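Local coordinates for protein KLTH0A00704p (Lachancea thermotolerans, PDB 4J2G) that probably recruits PI 3-kinase in autophagy through this chain, the N-terminal HORMA domain of Atg13, at residues K20-L25 / S158-Q163; K32-I37 / R72-W77. The protein carries 1 engineered substitution. All coordinates share one frame; numbering follows the deposited sequence.

In the fold
Both interactions use helix 18-39 of the Atg13 HORMA domain, at different points along its length; their centres lie about 18 Å apart. Interaction 1 joins the helix's first turns to the start of helix 158-177, about 25 Å from the centre of the chain, and is only partly buried, with Tyr161 exposed. Interaction 2 lies deeper, about 12 Å from that centre, where the later turns meet helix 70-78 beside strands 89-96 and 201-208. Both contacts are apolar, without a hydrogen bond between their segments. Interaction 1 buries more surface, 194 against 92 Å², while a polar cluster sits on the far side of its second helix; in interaction 2 a single leucine supplies one whole side.

Interaction 1: K20-L25 / S158-Q163; sequences KQLWEL and SELYRQ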
ATOM      1  N   LYS A  20      -6.396 -26.018 -12.347  1.00 88.59           N
ATOM      2  CA  LYS A  20      -5.079 -25.867 -11.763  1.00 81.06           C
ATOM      3  C   LYS A  20      -4.235 -24.835 -12.518  1.00 81.13           C
ATOM      4  O   LYS A  20      -3.345 -24.212 -11.937  1.00 71.57           O
ATOM      5  CB  LYS A  20      -4.360 -27.208 -11.676  1.00 80.45           C
ATOM      6  CG  LYS A  20      -4.789 -28.076 -10.509  1.00 93.17           C
ATOM      7  CD  LYS A  20      -3.990 -29.379 -10.500  1.00107.43           C
ATOM      8  CE  LYS A  20      -4.149 -30.169  -9.201  1.00105.08           C
ATOM      9  NZ  LYS A  20      -3.637 -31.568  -9.328  1.00 96.87           N
ATOM     10  N   GLN A  21      -4.497 -24.645 -13.809  1.00 76.22           N
ATOM     11  CA  GLN A  21      -3.729 -23.628 -14.520  1.00 88.63           C
ATOM     12  C   GLN A  21      -4.169 -22.249 -14.006  1.00 84.79           C
ATOM     13  O   GLN A  21      -3.344 -21.411 -13.673  1.00 76.86           O
ATOM     14  CB  GLN A  21      -3.874 -23.751 -16.041  1.00 94.68           C
ATOM     15  CG  GLN A  21      -3.050 -24.872 -16.682  1.00102.57           C
ATOM     16  CD  GLN A  21      -3.907 -26.034 -17.159  1.00109.31           C
ATOM     17  OE1 GLN A  21      -4.938 -25.821 -17.793  1.00112.13           O
ATOM     18  NE2 GLN A  21      -3.484 -27.270 -16.860  1.00104.21           N
ATOM     19  N   LEU A  22      -5.487 -22.084 -13.922  1.00 78.06           N
ATOM     20  CA  LEU A  22      -6.164 -20.899 -13.460  1.00 73.69           C
ATOM     21  C   LEU A  22      -5.693 -20.466 -12.076  1.00 76.53           C
ATOM     22  O   LEU A  22      -5.186 -19.345 -11.909  1.00 66.81           O
ATOM     23  CB  LEU A  22      -7.666 -21.142 -13.472  1.00 76.76           C
ATOM     24  CG  LEU A  22      -8.504 -20.603 -14.640  1.00 77.47           C
ATOM     25  CD1 LEU A  22      -7.783 -20.626 -15.978  1.00 81.86           C
ATOM     26  CD2 LEU A  22      -9.794 -21.386 -14.715  1.00 78.14           C
ATOM     27  N   TRP A  23      -5.815 -21.351 -11.091  1.00 64.61           N
ATOM     28  CA  TRP A  23      -5.197 -21.069  -9.805  1.00 72.48           C
ATOM     29  C   TRP A  23      -3.725 -20.709  -9.846  1.00 69.81           C
ATOM     30  O   TRP A  23      -3.326 -19.839  -9.099  1.00 62.70           O
ATOM     31  CB  TRP A  23      -5.483 -22.119  -8.761  1.00 68.42           C
ATOM     32  CG  TRP A  23      -6.705 -21.790  -8.035  1.00 87.38           C
ATOM     33  CD1 TRP A  23      -7.068 -20.560  -7.546  1.00 93.31           C
ATOM     34  CD2 TRP A  23      -7.743 -22.690  -7.680  1.00 97.85           C
ATOM     35  NE1 TRP A  23      -8.279 -20.647  -6.905  1.00105.89           N
ATOM     36  CE2 TRP A  23      -8.717 -21.945  -6.972  1.00109.35           C
ATOM     37  CE3 TRP A  23      -7.941 -24.065  -7.869  1.00121.13           C
ATOM     38  CZ2 TRP A  23      -9.882 -22.533  -6.455  1.00129.74           C
ATOM     39  CZ3 TRP A  23      -9.108 -24.653  -7.361  1.00149.52           C
ATOM     40  CH2 TRP A  23     -10.063 -23.883  -6.661  1.00147.74           C
ATOM     41  N   GLU A  24      -2.939 -21.305 -10.738  1.00 67.26           N
ATOM     42  CA  GLU A  24      -1.521 -20.937 -10.779  1.00 71.14           C
ATOM     43  C   GLU A  24      -1.260 -19.559 -11.401  1.00 67.29           C
ATOM     44  O   GLU A  24      -0.290 -18.873 -11.047  1.00 60.59           O
ATOM     45  CB  GLU A  24      -0.675 -21.978 -11.499  1.00 78.42           C
ATOM     46  CG  GLU A  24      -0.260 -23.152 -10.640  1.00 89.61           C
ATOM     47  CD  GLU A  24       0.775 -24.038 -11.324  1.00114.06           C
ATOM     48  OE1 GLU A  24       0.887 -25.221 -10.924  1.00108.79           O
ATOM     49  OE2 GLU A  24       1.477 -23.548 -12.254  1.00119.30           O
ATOM     50  N   LEU A  25      -2.098 -19.183 -12.358  1.00 54.05           N
ATOM     51  CA  LEU A  25      -2.062 -17.857 -12.915  1.00 62.89           C
ATOM     52  C   LEU A  25      -2.374 -16.877 -11.741  1.00 62.61           C
ATOM     53  O   LEU A  25      -1.572 -16.016 -11.416  1.00 65.71           O
ATOM     54  CB  LEU A  25      -3.095 -17.760 -14.026  1.00 59.21           C
ATOM     55  CG  LEU A  25      -2.694 -17.290 -15.429  1.00 70.80           C
ATOM     56  CD1 LEU A  25      -1.307 -17.781 -15.843  1.00 70.24           C
ATOM     57  CD2 LEU A  25      -3.742 -17.710 -16.468  1.00 65.33           C
ATOM     58  N   SER A 158      -6.134 -18.811 -21.852  1.00100.28           N
ATOM     59  CA  SER A 158      -5.239 -17.831 -22.404  1.00105.10           C
ATOM     60  C   SER A 158      -5.891 -16.469 -22.220  1.00105.24           C
ATOM     61  O   SER A 158      -5.215 -15.439 -22.220  1.00104.59           O
ATOM     62  CB  SER A 158      -5.004 -18.125 -23.887  1.00 97.79           C
ATOM     63  OG  SER A 158      -3.611 -18.125 -24.165  1.00109.88           O
ATOM     64  N   GLU A 159      -7.209 -16.475 -22.050  1.00 96.67           N
ATOM     65  CA  GLU A 159      -7.927 -15.232 -21.874  1.00 99.13           C
ATOM     66  C   GLU A 159      -7.730 -14.613 -20.495  1.00 97.43           C
ATOM     67  O   GLU A 159      -7.604 -13.399 -20.381  1.00109.41           O
ATOM     68  CB  GLU A 159      -9.414 -15.360 -22.219  1.00 95.72           C
ATOM     69  CG  GLU A 159     -10.057 -14.023 -22.612  1.00108.97           C
ATOM     70  CD  GLU A 159      -9.104 -13.031 -23.305  1.00108.02           C
ATOM     71  OE1 GLU A 159      -8.162 -13.446 -24.027  1.00115.91           O
ATOM     72  OE2 GLU A 159      -9.303 -11.810 -23.128  1.00104.03           O
ATOM     73  N   LEU A 160      -7.695 -15.435 -19.455  1.00 87.44           N
ATOM     74  CA  LEU A 160      -7.372 -14.921 -18.130  1.00 73.17           C
ATOM     75  C   LEU A 160      -5.925 -14.490 -18.063  1.00 76.53           C
ATOM     76  O   LEU A 160      -5.558 -13.660 -17.246  1.00 79.65           O
ATOM     77  CB  LEU A 160      -7.612 -15.957 -17.070  1.00 59.69           C
ATOM     78  CG  LEU A 160      -7.040 -15.621 -15.702  1.00 64.92           C
ATOM     79  CD1 LEU A 160      -7.881 -14.566 -14.996  1.00 58.84           C
ATOM     80  CD2 LEU A 160      -6.946 -16.890 -14.882  1.00 57.54           C
ATOM     81  N   TYR A 161      -5.100 -15.063 -18.918  1.00 69.76           N
ATOM     82  CA  TYR A 161      -3.723 -14.696 -18.944  1.00 72.74           C
ATOM     83  C   TYR A 161      -3.616 -13.272 -19.459  1.00 80.79           C
ATOM     84  O   TYR A 161      -2.807 -12.492 -18.970  1.00 86.57           O
ATOM     85  CB  TYR A 161      -2.925 -15.618 -19.848  1.00 74.06           C
ATOM     86  CG  TYR A 161      -1.498 -15.185 -19.901  1.00 65.99           C
ATOM     87  CD1 TYR A 161      -0.684 -15.323 -18.777  1.00 76.11           C
ATOM     88  CD2 TYR A 161      -0.972 -14.587 -21.038  1.00 69.46           C
ATOM     89  CE1 TYR A 161       0.624 -14.894 -18.780  1.00 73.10           C
ATOM     90  CE2 TYR A 161       0.349 -14.168 -21.058  1.00 74.00           C
ATOM     91  CZ  TYR A 161       1.129 -14.325 -19.919  1.00 72.36           C
ATOM     92  OH  TYR A 161       2.436 -13.927 -19.905  1.00 96.36           O
ATOM     93  N   ARG A 162      -4.445 -12.936 -20.434  1.00 70.52           N
ATOM     94  CA  ARG A 162      -4.349 -11.656 -21.075  1.00 78.67           C
ATOM     95  C   ARG A 162      -4.927 -10.578 -20.147  1.00 70.69           C
ATOM     96  O   ARG A 162      -4.380  -9.491 -20.067  1.00 83.21           O
ATOM     97  CB  ARG A 162      -5.052 -11.692 -22.436  1.00 76.21           C
ATOM     98  CG  ARG A 162      -4.718 -10.520 -23.333  1.00 84.90           C
ATOM     99  CD  ARG A 162      -5.826 -10.314 -24.341  1.00 96.45           C
ATOM    100  NE  ARG A 162      -7.098 -10.000 -23.695  1.00102.77           N
ATOM    101  CZ  ARG A 162      -7.787  -8.871 -23.876  1.00107.57           C
ATOM    102  NH1 ARG A 162      -7.335  -7.921 -24.697  1.00 93.89           N
ATOM    103  NH2 ARG A 162      -8.937  -8.698 -23.234  1.00100.37           N
ATOM    104  N   GLN A 163      -6.028 -10.894 -19.464  1.00 66.02           N
ATOM    105  CA  GLN A 163      -6.604 -10.040 -18.434  1.00 71.61           C
ATOM    106  C   GLN A 163      -5.585  -9.694 -17.329  1.00 71.22           C
ATOM    107  O   GLN A 163      -5.680  -8.639 -16.732  1.00 68.24           O
ATOM    108  CB  GLN A 163      -7.800 -10.703 -17.741  1.00 75.39           C
ATOM    109  CG  GLN A 163      -8.938 -11.169 -18.633  1.00101.79           C
ATOM    110  CD  GLN A 163      -9.681 -10.024 -19.261  1.00115.29           C
ATOM    111  OE1 GLN A 163     -10.180  -9.141 -18.564  1.00118.73           O
ATOM    112  NE2 GLN A 163      -9.758 -10.026 -20.592  1.00133.58           N
TER
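Leu160 and Tyr161 both hold CG anti to the backbone N, chi1 168° and 178°, and with these torsions the two neighbouring side chains meet Leu25 by different routes. The Leu160 CA-CB bond is directed at helix 18-39, and its CD2 methyl becomes the central point of the contact. Leu25 CD2 packs on Leu160 CD2 at 3.7 Å, the two side chains running past each other in opposite senses. From one turn earlier Leu22 slants across the same methyl, its CD1 lying 4.0 Å from Leu160 CD2. Leu25 divides its work between two branches: CD2 also lies 3.9 Å from the backbone Tyr161 N, while CD1 comes to the rim of the phenol ring, near its plane, 3.9 Å from Tyr161 CD1. The two side chains cross at about a right angle, and Leu25 meets the edge of the ring, not a face.

Turned away from helix 18-39, Glu159 OE2 collects donors from its own helix one turn on, Arg162 and Gln163. Arg162 NE reaches its syn side at 2.9 Å in a salt bridge, and Gln163 NE2 donates to the anti side of the same Glu159 OE2 at 3.1 Å. Two side-chain donors thus grip one carboxylate oxygen, which should limit rotation of the carboxylate and probably favours its charged form. Leu22 also rests on Val157, Lys253 and Phe254, and Leu160 on Ile250 and Thr252, so the buried side of the seam continues toward strand 242-252.

The axes of the two segments run almost parallel, 8° apart and 10.3 Å at closest approach, a spacing bridged by Leu22, Leu25 and Leu160. Such side-by-side packing of long helices next to an antiparallel sheet is characteristic of the HORMA fold.

Interaction 2: K32-I37 / R72-W77; sequences KAALLI and RELKPW
Leu74 puts one methyl on each of two neighbouring residues of helix 18-39: its CD2 meets Ala34 CB at 4.1 Å, and its CD1 meets Leu35 CD2, also at 4.1 Å. This is helix-to-helix packing in the HORMA fold, between the long helix 18-39 and the short helix 70-78. The CA-CB bonds of Ala34 and Leu74 point at each other's helices. Leu35 starts off to one side, with CG anti to its carbonyl carbon (chi1 -76°), and only the end of its chain closes on Leu74. The Ala34 and Leu74 CA atoms stand 8.6 Å apart, and the leucine side chain spans most of that distance.

In the next shell, the sheet supports both partners: Ala34 also lies on Leu89 and Ile91 of strand 89-96, and Leu74 on Ile206 of strand 201-208. Trp77 sits behind, buried against Leu89 and Ile206, with NE1 hydrogen-bonded to Pro87 O and its ring meeting that of Phe30. Helix 70-78 kinks at Pro76, whose CB lies above one face of the Trp77 ring, offset toward its rim, and Trp77 N closes a tight turn onto Leu74 O at 2.8 Å.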
ATOM      1  N   LYS A  32       3.640 -11.591  -8.258  1.00 51.22           N
ATOM      2  CA  LYS A  32       4.182 -10.512  -9.091  1.00 53.56           C
ATOM      3  C   LYS A  32       3.713  -9.118  -8.594  1.00 52.70           C
ATOM      4  O   LYS A  32       4.526  -8.188  -8.490  1.00 49.02           O
ATOM      5  CB  LYS A  32       3.834 -10.691 -10.601  1.00 56.74           C
ATOM      6  CG  LYS A  32       4.583 -11.828 -11.302  1.00 73.23           C
ATOM      7  CD  LYS A  32       4.247 -11.923 -12.792  1.00 84.66           C
ATOM      8  CE  LYS A  32       4.667 -13.286 -13.359  1.00 90.54           C
ATOM      9  NZ  LYS A  32       4.264 -13.473 -14.793  1.00 92.88           N
ATOM     10  N   ALA A  33       2.399  -8.997  -8.327  1.00 50.83           N
ATOM     11  CA  ALA A  33       1.790  -7.763  -7.872  1.00 47.75           C
ATOM     12  C   ALA A  33       2.442  -7.228  -6.585  1.00 51.62           C
ATOM     13  O   ALA A  33       2.924  -6.055  -6.528  1.00 52.43           O
ATOM     14  CB  ALA A  33       0.264  -7.897  -7.721  1.00 44.88           C
ATOM     15  N   ALA A  34       2.544  -8.106  -5.602  1.00 44.53           N
ATOM     16  CA  ALA A  34       3.263  -7.774  -4.392  1.00 46.81           C
ATOM     17  C   ALA A  34       4.731  -7.403  -4.673  1.00 48.11           C
ATOM     18  O   ALA A  34       5.290  -6.479  -4.038  1.00 51.44           O
ATOM     19  CB  ALA A  34       3.145  -8.914  -3.402  1.00 43.86           C
ATOM     20  N   LEU A  35       5.376  -8.075  -5.628  1.00 44.88           N
ATOM     21  CA  LEU A  35       6.781  -7.779  -5.848  1.00 46.64           C
ATOM     22  C   LEU A  35       6.925  -6.377  -6.424  1.00 50.98           C
ATOM     23  O   LEU A  35       7.664  -5.564  -5.876  1.00 47.57           O
ATOM     24  CB  LEU A  35       7.502  -8.856  -6.684  1.00 48.93           C
ATOM     25  CG  LEU A  35       7.881 -10.180  -6.001  1.00 59.13           C
ATOM     26  CD1 LEU A  35       8.387 -11.203  -7.022  1.00 56.27           C
ATOM     27  CD2 LEU A  35       8.867 -10.046  -4.821  1.00 49.03           C
ATOM     28  N   LEU A  36       6.161  -6.073  -7.482  1.00 42.26           N
ATOM     29  CA  LEU A  36       6.104  -4.746  -8.055  1.00 42.02           C
ATOM     30  C   LEU A  36       5.954  -3.628  -6.984  1.00 54.03           C
ATOM     31  O   LEU A  36       6.762  -2.688  -6.898  1.00 58.87           O
ATOM     32  CB  LEU A  36       4.888  -4.691  -8.946  1.00 48.26           C
ATOM     33  CG  LEU A  36       4.764  -4.027 -10.310  1.00 58.65           C
ATOM     34  CD1 LEU A  36       3.431  -3.272 -10.388  1.00 54.42           C
ATOM     35  CD2 LEU A  36       5.951  -3.160 -10.737  1.00 55.22           C
ATOM     36  N   ILE A  37       4.905  -3.741  -6.171  1.00 47.35           N
ATOM     37  CA  ILE A  37       4.560  -2.743  -5.194  1.00 43.91           C
ATOM     38  C   ILE A  37       5.714  -2.539  -4.195  1.00 47.57           C
ATOM     39  O   ILE A  37       6.160  -1.418  -4.018  1.00 44.55           O
ATOM     40  CB  ILE A  37       3.246  -3.132  -4.507  1.00 49.09           C
ATOM     41  CG1 ILE A  37       2.060  -2.966  -5.465  1.00 38.62           C
ATOM     42  CG2 ILE A  37       2.971  -2.295  -3.280  1.00 36.90           C
ATOM     43  CD1 ILE A  37       0.801  -3.523  -4.844  1.00 46.33           C
ATOM     44  N   ARG A  72      10.020 -14.592   3.523  1.00 67.68           N
ATOM     45  CA  ARG A  72       9.373 -15.033   4.743  1.00 63.01           C
ATOM     46  C   ARG A  72       7.927 -14.566   4.680  1.00 57.99           C
ATOM     47  O   ARG A  72       7.014 -15.367   4.736  1.00 65.83           O
ATOM     48  CB  ARG A  72      10.117 -14.486   5.968  1.00 66.84           C
ATOM     49  CG  ARG A  72       9.348 -14.638   7.267  1.00 84.12           C
ATOM     50  CD  ARG A  72      10.073 -14.008   8.452  1.00 92.07           C
ATOM     51  NE  ARG A  72      11.465 -14.460   8.509  1.00112.52           N
ATOM     52  CZ  ARG A  72      12.526 -13.721   8.169  1.00123.37           C
ATOM     53  NH1 ARG A  72      12.385 -12.465   7.749  1.00125.40           N
ATOM     54  NH2 ARG A  72      13.744 -14.241   8.259  1.00123.39           N
ATOM     55  N   GLU A  73       7.742 -13.275   4.448  1.00 59.35           N
ATOM     56  CA  GLU A  73       6.437 -12.632   4.322  1.00 56.89           C
ATOM     57  C   GLU A  73       5.581 -13.150   3.127  1.00 49.24           C
ATOM     58  O   GLU A  73       4.349 -13.113   3.201  1.00 47.99           O
ATOM     59  CB  GLU A  73       6.603 -11.104   4.239  1.00 57.10           C
ATOM     60  CG  GLU A  73       7.171 -10.493   5.528  1.00 60.84           C
ATOM     61  CD  GLU A  73       6.890  -8.974   5.726  1.00 76.41           C
ATOM     62  OE1 GLU A  73       7.255  -8.157   4.829  1.00 66.69           O
ATOM     63  OE2 GLU A  73       6.323  -8.595   6.804  1.00 75.38           O
ATOM     64  N   LEU A  74       6.195 -13.631   2.053  1.00 45.91           N
ATOM     65  CA  LEU A  74       5.371 -14.160   0.938  1.00 46.97           C
ATOM     66  C   LEU A  74       4.959 -15.622   1.137  1.00 48.90           C
ATOM     67  O   LEU A  74       4.186 -16.163   0.357  1.00 50.70           O
ATOM     68  CB  LEU A  74       6.041 -13.954  -0.394  1.00 55.89           C
ATOM     69  CG  LEU A  74       6.068 -12.482  -0.814  1.00 54.74           C
ATOM     70  CD1 LEU A  74       6.993 -12.305  -1.981  1.00 52.58           C
ATOM     71  CD2 LEU A  74       4.665 -12.031  -1.199  1.00 50.17           C
ATOM     72  N   LYS A  75       5.397 -16.240   2.237  1.00 49.96           N
ATOM     73  CA  LYS A  75       5.080 -17.679   2.477  1.00 57.72           C
ATOM     74  C   LYS A  75       3.566 -18.061   2.320  1.00 62.17           C
ATOM     75  O   LYS A  75       3.231 -19.052   1.626  1.00 58.62           O
ATOM     76  CB  LYS A  75       5.680 -18.152   3.806  1.00 69.09           C
ATOM     77  CG  LYS A  75       5.128 -19.469   4.323  1.00108.11           C
ATOM     78  CD  LYS A  75       4.697 -19.368   5.787  1.00118.67           C
ATOM     79  CE  LYS A  75       3.275 -18.838   5.934  1.00113.33           C
ATOM     80  NZ  LYS A  75       3.230 -17.795   7.000  1.00116.69           N
ATOM     81  N   PRO A  76       2.642 -17.257   2.900  1.00 52.44           N
ATOM     82  CA  PRO A  76       1.277 -17.626   2.672  1.00 54.53           C
ATOM     83  C   PRO A  76       0.878 -17.790   1.208  1.00 59.26           C
ATOM     84  O   PRO A  76      -0.110 -18.477   0.975  1.00 62.80           O
ATOM     85  CB  PRO A  76       0.509 -16.463   3.279  1.00 51.99           C
ATOM     86  CG  PRO A  76       1.401 -16.011   4.387  1.00 53.84           C
ATOM     87  CD  PRO A  76       2.723 -16.023   3.708  1.00 54.60           C
ATOM     88  N   TRP A  77       1.606 -17.213   0.240  1.00 48.24           N
ATOM     89  CA  TRP A  77       1.174 -17.294  -1.201  1.00 45.88           C
ATOM     90  C   TRP A  77       2.094 -18.162  -2.016  1.00 43.14           C
ATOM     91  O   TRP A  77       1.749 -18.583  -3.138  1.00 48.31           O
ATOM     92  CB  TRP A  77       1.095 -15.847  -1.840  1.00 43.60           C
ATOM     93  CG  TRP A  77       0.118 -15.045  -1.089  1.00 44.04           C
ATOM     94  CD1 TRP A  77      -1.239 -15.026  -1.324  1.00 42.42           C
ATOM     95  CD2 TRP A  77       0.332 -14.212   0.075  1.00 38.39           C
ATOM     96  NE1 TRP A  77      -1.873 -14.255  -0.405  1.00 45.74           N
ATOM     97  CE2 TRP A  77      -0.952 -13.746   0.479  1.00 44.16           C
ATOM     98  CE3 TRP A  77       1.450 -13.814   0.797  1.00 44.92           C
ATOM     99  CZ2 TRP A  77      -1.146 -12.889   1.563  1.00 40.43           C
ATOM    100  CZ3 TRP A  77       1.275 -12.986   1.935  1.00 48.37           C
ATOM    101  CH2 TRP A  77      -0.034 -12.525   2.306  1.00 49.07           C
TER